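Local coordinates for hypothetical protein PAE2754 (Pyrobaculum aerophilum, PDB 1V8P), which is a PIN-domain exonuclease with slow activity on single-stranded DNA, and probably the ribonuclease toxin of a type II toxin-antitoxin system, at residues Tyr38-His43 against Glu149-Arg154; Leu105-Glu110 against Tyr120-Glu125. The protein carries 1 engineered substitution. All blocks are in the same frame, centred on the assembly; numbering follows the deposited sequence.

Contact 1. Residues Tyr38-His43 against Glu149-Arg154; sequences YALAAH and ETLLVR
Leu40 meets Leu151 and Leu152, neighbouring residues of helix 148-156, through one methyl: its CD2 lies 4.3 Å from CD2 of Leu151 and 4.4 Å from CD2 of Leu152. The Leu40 side chain gets there by its length, since its first bond does not aim at the helix; with CG anti to the carbonyl carbon (chi1 -70°) and chi2 extended, the branch end comes nearer than CB. Leu151 and Leu152 both start out toward residues 38-43.

The second kind of interaction is between a methyl and a ring. CD1 of Leu152 sits over one face of the His43 imidazole, 4.2 Å from CG and displaced toward the rim instead of centred. Leu152 thus divides its two methyls, CD2 going to Leu40 and CD1 to His43.

In the PIN fold, helix 34-40 follows strand 30-32 of the central parallel sheet, and the contact brings the C-terminal helix 148-156 against helix 34-40 and the turn that follows it. Leu40 and Leu151 are buried and also reach the strand, at Val32 and Tyr30 respectively, while Leu40 touches Val148 one turn earlier in the terminal helix.

No hydrogen bond crosses between the segments; the polar groups of residues 38-43 turn to one another and to other helices. A type I turn from Leu40 to His43, with His43 N bonded to Leu40 O at 2.7 Å, brings the histidine round to the same side as Leu40. Trp47 NE1 also bonds to Leu40 O, His85 NE2 on helix 79-91 bonds to Ala41 O, and ND1 of His43 has a weak hydrogen bond with Lys46 NZ.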
loop_
_atom_site.group_PDB
_atom_site.type_symbol
_atom_site.label_atom_id
_atom_site.label_comp_id
_atom_site.label_asym_id
_atom_site.label_seq_id
_atom_site.Cartn_x
_atom_site.Cartn_y
_atom_site.Cartn_z
ATOM N N TYR C 38 -14.596 9.927 5.429
ATOM C CA TYR C 38 -13.905 11.070 4.860
ATOM C C TYR C 38 -14.858 12.028 4.147
ATOM O O TYR C 38 -14.743 13.232 4.290
ATOM C CB TYR C 38 -12.817 10.610 3.888
ATOM C CG TYR C 38 -11.471 11.243 4.156
ATOM C CD1 TYR C 38 -10.733 10.902 5.292
ATOM C CD2 TYR C 38 -10.943 12.198 3.286
ATOM C CE1 TYR C 38 -9.498 11.495 5.554
ATOM C CE2 TYR C 38 -9.713 12.795 3.536
ATOM C CZ TYR C 38 -8.994 12.442 4.669
ATOM O OH TYR C 38 -7.770 13.035 4.914
ATOM N N ALA C 39 -15.798 11.507 3.369
ATOM C CA ALA C 39 -16.738 12.387 2.673
ATOM C C ALA C 39 -17.638 13.077 3.704
ATOM O O ALA C 39 -17.827 14.291 3.672
ATOM C CB ALA C 39 -17.587 11.586 1.679
ATOM N N LEU C 40 -18.177 12.284 4.623
ATOM C CA LEU C 40 -19.046 12.779 5.677
ATOM C C LEU C 40 -18.421 13.906 6.499
ATOM O O LEU C 40 -19.133 14.785 6.998
ATOM C CB LEU C 40 -19.422 11.626 6.612
ATOM C CG LEU C 40 -20.355 10.561 6.038
ATOM C CD1 LEU C 40 -20.411 9.352 6.969
ATOM C CD2 LEU C 40 -21.735 11.167 5.824
ATOM N N ALA C 41 -17.100 13.874 6.648
ATOM C CA ALA C 41 -16.403 14.886 7.441
ATOM C C ALA C 41 -16.764 16.316 7.057
ATOM O O ALA C 41 -16.631 17.222 7.866
ATOM C CB ALA C 41 -14.885 14.681 7.354
ATOM N N ALA C 42 -17.231 16.513 5.830
ATOM C CA ALA C 42 -17.606 17.843 5.349
ATOM C C ALA C 42 -19.122 18.017 5.253
ATOM O O ALA C 42 -19.608 18.872 4.511
ATOM C CB ALA C 42 -16.971 18.097 3.981
ATOM N N HIS C 43 -19.866 17.208 5.997
ATOM C CA HIS C 43 -21.321 17.283 5.984
ATOM C C HIS C 43 -21.855 17.052 7.388
ATOM O O HIS C 43 -22.937 16.500 7.558
ATOM C CB HIS C 43 -21.907 16.218 5.049
ATOM C CG HIS C 43 -21.593 16.435 3.600
ATOM N ND1 HIS C 43 -22.200 17.416 2.845
ATOM C CD2 HIS C 43 -20.744 15.788 2.765
ATOM C CE1 HIS C 43 -21.738 17.362 1.608
ATOM N NE2 HIS C 43 -20.853 16.383 1.534
ATOM N N GLU C 149 -23.970 9.753 -0.524
ATOM C CA GLU C 149 -25.112 10.505 -1.042
ATOM C C GLU C 149 -26.424 9.789 -0.713
ATOM O O GLU C 149 -27.407 10.404 -0.284
ATOM C CB GLU C 149 -24.992 10.665 -2.556
ATOM C CG GLU C 149 -25.998 11.632 -3.157
ATOM C CD GLU C 149 -25.970 11.641 -4.682
ATOM O OE1 GLU C 149 -26.292 12.691 -5.284
ATOM O OE2 GLU C 149 -25.637 10.594 -5.284
ATOM N N THR C 150 -26.427 8.480 -0.928
ATOM C CA THR C 150 -27.597 7.666 -0.654
ATOM C C THR C 150 -27.887 7.707 0.838
ATOM O O THR C 150 -29.045 7.738 1.259
ATOM C CB THR C 150 -27.347 6.218 -1.085
ATOM O OG1 THR C 150 -27.093 6.171 -2.497
ATOM C CG2 THR C 150 -28.539 5.360 -0.750
ATOM N N LEU C 151 -26.830 7.702 1.643
ATOM C CA LEU C 151 -27.010 7.753 3.082
ATOM C C LEU C 151 -27.652 9.077 3.471
ATOM O O LEU C 151 -28.601 9.104 4.248
ATOM C CB LEU C 151 -25.670 7.597 3.816
ATOM C CG LEU C 151 -25.692 7.856 5.332
ATOM C CD1 LEU C 151 -26.690 6.919 6.009
ATOM C CD2 LEU C 151 -24.301 7.663 5.911
ATOM N N LEU C 152 -27.139 10.174 2.923
ATOM C CA LEU C 152 -27.681 11.482 3.248
ATOM C C LEU C 152 -29.166 11.619 2.912
ATOM O O LEU C 152 -29.937 12.145 3.719
ATOM C CB LEU C 152 -26.864 12.594 2.565
ATOM C CG LEU C 152 -25.466 12.794 3.153
ATOM C CD1 LEU C 152 -24.771 13.924 2.449
ATOM C CD2 LEU C 152 -25.569 13.075 4.649
ATOM N N VAL C 153 -29.586 11.152 1.742
ATOM C CA VAL C 153 -30.996 11.279 1.422
ATOM C C VAL C 153 -31.835 10.512 2.437
ATOM O O VAL C 153 -32.781 11.064 2.988
ATOM C CB VAL C 153 -31.322 10.783 -0.003
ATOM C CG1 VAL C 153 -30.687 11.697 -1.024
ATOM C CG2 VAL C 153 -30.820 9.377 -0.195
ATOM N N ARG C 154 -31.484 9.253 2.702
ATOM C CA ARG C 154 -32.244 8.443 3.653
ATOM C C ARG C 154 -32.386 9.116 5.010
ATOM O O ARG C 154 -33.380 8.913 5.701
ATOM C CB ARG C 154 -31.593 7.071 3.865
ATOM C CG ARG C 154 -31.564 6.178 2.655
ATOM C CD ARG C 154 -31.064 4.786 3.013
ATOM N NE ARG C 154 -30.954 3.950 1.823
ATOM C CZ ARG C 154 -30.764 2.634 1.827
ATOM N NH1 ARG C 154 -30.659 1.981 2.974
ATOM N NH2 ARG C 154 -30.682 1.966 0.678
#

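Contact 2. Residues Leu105-Glu110 against Tyr120-Glu125; sequences LRVAVE and YAYVAE
Val107 and Tyr122 meet through their first torsions: in the valine CG1 is anti to the backbone N (chi1 163°) and CG2 anti to the carbonyl carbon, which directs the two methyls to different partners, while Tyr122 has CG anti to its own N (chi1 179°), carrying the ring alongside helix 101-111. CG2 of Val107 comes to the edge of the phenol ring, near its plane, 4.0 Å from CD1 of Tyr122. The methyl therefore touches the rim of the ring and does not lie on a face, and the two side chains cross at about a right angle. The other branch, CG1 of Val107, rests 4.3 Å from CB of Ala121. One valine thus bridges two consecutive residues of helix 115-127. The two segments come closest at Val107 and Tyr122, whose CA atoms are 6.8 Å apart.

The joint between these residues is apolar, with no hydrogen bond across it. Charge lies beside it: Arg106 NE and Glu110 OE1, one turn apart on helix 101-111, form a long salt bridge of 3.7 Å in which the oxygen stands far from the plane of the guanidinium and no N-H points at it, so only charge attraction links them. A salt bridge from Glu125 OE1 to Arg111 NH2 does join the two helices, whereas Glu125 OE2 accepts a hydrogen bond from Lys143 N.

This is a helix-helix pairing of the PIN domain. Val107 also packs on Ala118, and Tyr122 on Val104 and Pro100. On helix 115-127, Tyr120, Val123 and Ala124 touch Leu31 of strand 30-32; helix 101-111 meanwhile packs on a neighbouring subunit, with Arg106 and Val109 against its Trp79 and Ala108 against its Trp69.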
loop_
_atom_site.group_PDB
_atom_site.type_symbol
_atom_site.label_atom_id
_atom_site.label_comp_id
_atom_site.label_asym_id
_atom_site.label_seq_id
_atom_site.Cartn_x
_atom_site.Cartn_y
_atom_site.Cartn_z
ATOM N N LEU C 105 -10.899 -13.150 6.622
ATOM C CA LEU C 105 -9.945 -13.631 5.625
ATOM C C LEU C 105 -10.694 -14.401 4.559
ATOM O O LEU C 105 -10.413 -14.269 3.365
ATOM C CB LEU C 105 -8.902 -14.552 6.255
ATOM C CG LEU C 105 -7.498 -14.586 5.637
ATOM C CD1 LEU C 105 -6.917 -15.970 5.877
ATOM C CD2 LEU C 105 -7.513 -14.258 4.152
ATOM N N ARG C 106 -11.666 -15.199 4.985
ATOM C CA ARG C 106 -12.421 -15.979 4.027
ATOM C C ARG C 106 -13.208 -15.084 3.089
ATOM O O ARG C 106 -13.223 -15.326 1.880
ATOM C CB ARG C 106 -13.355 -16.968 4.718
ATOM C CG ARG C 106 -13.852 -18.021 3.741
ATOM C CD ARG C 106 -14.578 -19.141 4.416
ATOM N NE ARG C 106 -15.791 -18.669 5.063
ATOM C CZ ARG C 106 -16.739 -19.475 5.529
ATOM N NH1 ARG C 106 -16.606 -20.794 5.414
ATOM N NH2 ARG C 106 -17.820 -18.960 6.110
ATOM N N VAL C 107 -13.862 -14.056 3.632
ATOM C CA VAL C 107 -14.621 -13.126 2.795
ATOM C C VAL C 107 -13.667 -12.442 1.830
ATOM O O VAL C 107 -14.001 -12.217 0.670
ATOM C CB VAL C 107 -15.365 -12.051 3.641
ATOM C CG1 VAL C 107 -15.779 -10.864 2.750
ATOM C CG2 VAL C 107 -16.610 -12.670 4.293
ATOM N N ALA C 108 -12.472 -12.125 2.319
ATOM C CA ALA C 108 -11.445 -11.479 1.509
ATOM C C ALA C 108 -11.127 -12.330 0.289
ATOM O O ALA C 108 -11.189 -11.871 -0.837
ATOM C CB ALA C 108 -10.171 -11.279 2.340
ATOM N N VAL C 109 -10.772 -13.581 0.541
ATOM C CA VAL C 109 -10.428 -14.527 -0.509
ATOM C C VAL C 109 -11.590 -14.773 -1.472
ATOM O O VAL C 109 -11.422 -14.726 -2.693
ATOM C CB VAL C 109 -9.998 -15.878 0.109
ATOM C CG1 VAL C 109 -9.684 -16.880 -0.980
ATOM C CG2 VAL C 109 -8.793 -15.674 1.018
ATOM N N GLU C 110 -12.770 -15.025 -0.916
ATOM C CA GLU C 110 -13.958 -15.315 -1.719
ATOM C C GLU C 110 -14.419 -14.228 -2.669
ATOM O O GLU C 110 -14.711 -14.514 -3.829
ATOM C CB GLU C 110 -15.122 -15.698 -0.816
ATOM C CG GLU C 110 -15.053 -17.120 -0.319
ATOM C CD GLU C 110 -15.987 -17.375 0.845
ATOM O OE1 GLU C 110 -16.002 -18.524 1.337
ATOM O OE2 GLU C 110 -16.696 -16.429 1.273
ATOM N N TYR C 120 -15.060 -4.716 6.552
ATOM C CA TYR C 120 -16.293 -3.950 6.445
ATOM C C TYR C 120 -17.478 -4.759 5.896
ATOM O O TYR C 120 -18.580 -4.697 6.441
ATOM C CB TYR C 120 -16.057 -2.717 5.581
ATOM C CG TYR C 120 -15.170 -1.720 6.275
ATOM C CD1 TYR C 120 -13.790 -1.689 6.038
ATOM C CD2 TYR C 120 -15.710 -0.823 7.207
ATOM C CE1 TYR C 120 -12.974 -0.793 6.704
ATOM C CE2 TYR C 120 -14.905 0.077 7.879
ATOM C CZ TYR C 120 -13.533 0.095 7.626
ATOM O OH TYR C 120 -12.732 1.009 8.274
ATOM N N ALA C 121 -17.243 -5.516 4.829
ATOM C CA ALA C 121 -18.276 -6.334 4.220
ATOM C C ALA C 121 -18.799 -7.355 5.233
ATOM O O ALA C 121 -20.010 -7.518 5.401
ATOM C CB ALA C 121 -17.710 -7.054 2.979
ATOM N N TYR C 122 -17.877 -8.030 5.913
ATOM C CA TYR C 122 -18.254 -9.032 6.896
ATOM C C TYR C 122 -19.077 -8.492 8.067
ATOM O O TYR C 122 -20.084 -9.082 8.438
ATOM C CB TYR C 122 -17.013 -9.732 7.440
ATOM C CG TYR C 122 -17.339 -10.775 8.480
ATOM C CD1 TYR C 122 -17.721 -12.076 8.111
ATOM C CD2 TYR C 122 -17.348 -10.445 9.831
ATOM C CE1 TYR C 122 -18.110 -13.012 9.078
ATOM C CE2 TYR C 122 -17.736 -11.364 10.799
ATOM C CZ TYR C 122 -18.116 -12.639 10.424
ATOM O OH TYR C 122 -18.504 -13.517 11.417
ATOM N N VAL C 123 -18.655 -7.377 8.646
ATOM C CA VAL C 123 -19.357 -6.803 9.787
ATOM C C VAL C 123 -20.722 -6.290 9.421
ATOM O O VAL C 123 -21.683 -6.480 10.170
ATOM C CB VAL C 123 -18.566 -5.648 10.422
ATOM C CG1 VAL C 123 -19.387 -4.983 11.539
ATOM C CG2 VAL C 123 -17.270 -6.177 10.957
ATOM N N ALA C 124 -20.816 -5.633 8.274
ATOM C CA ALA C 124 -22.100 -5.098 7.842
ATOM C C ALA C 124 -23.100 -6.241 7.617
ATOM O O ALA C 124 -24.193 -6.247 8.192
ATOM C CB ALA C 124 -21.925 -4.287 6.573
ATOM N N GLU C 125 -22.709 -7.212 6.797
ATOM C CA GLU C 125 -23.567 -8.349 6.498
ATOM C C GLU C 125 -23.846 -9.263 7.696
ATOM O O GLU C 125 -24.954 -9.794 7.821
ATOM C CB GLU C 125 -22.986 -9.156 5.325
ATOM C CG GLU C 125 -23.345 -8.572 3.954
ATOM C CD GLU C 125 -22.671 -9.287 2.777
ATOM O OE1 GLU C 125 -22.510 -10.531 2.827
ATOM O OE2 GLU C 125 -22.314 -8.602 1.789
#

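How the contacts relate
Contacts 1 and 2 lie on opposite sides of the chain's centre, with centres 23 Å apart and nearest atoms about 10 Å apart, and they do not touch. Along the chain, contact 2 is nested inside the loop that contact 1 closes. Strand 30-32 connects them: Leu40 and Leu151 reach it from one contact, and helix 115-127 reaches it from the other. The predicted magnesium ligand Asp33 follows this strand, about 8 Å from Leu40 and about 9 Å from Ala121 between side chains; Asp117, another predicted ligand, is about 7 Å from Ala121. Both contacts thus lie near the probable metal site, and contact 2 also adjoins the subunit interface.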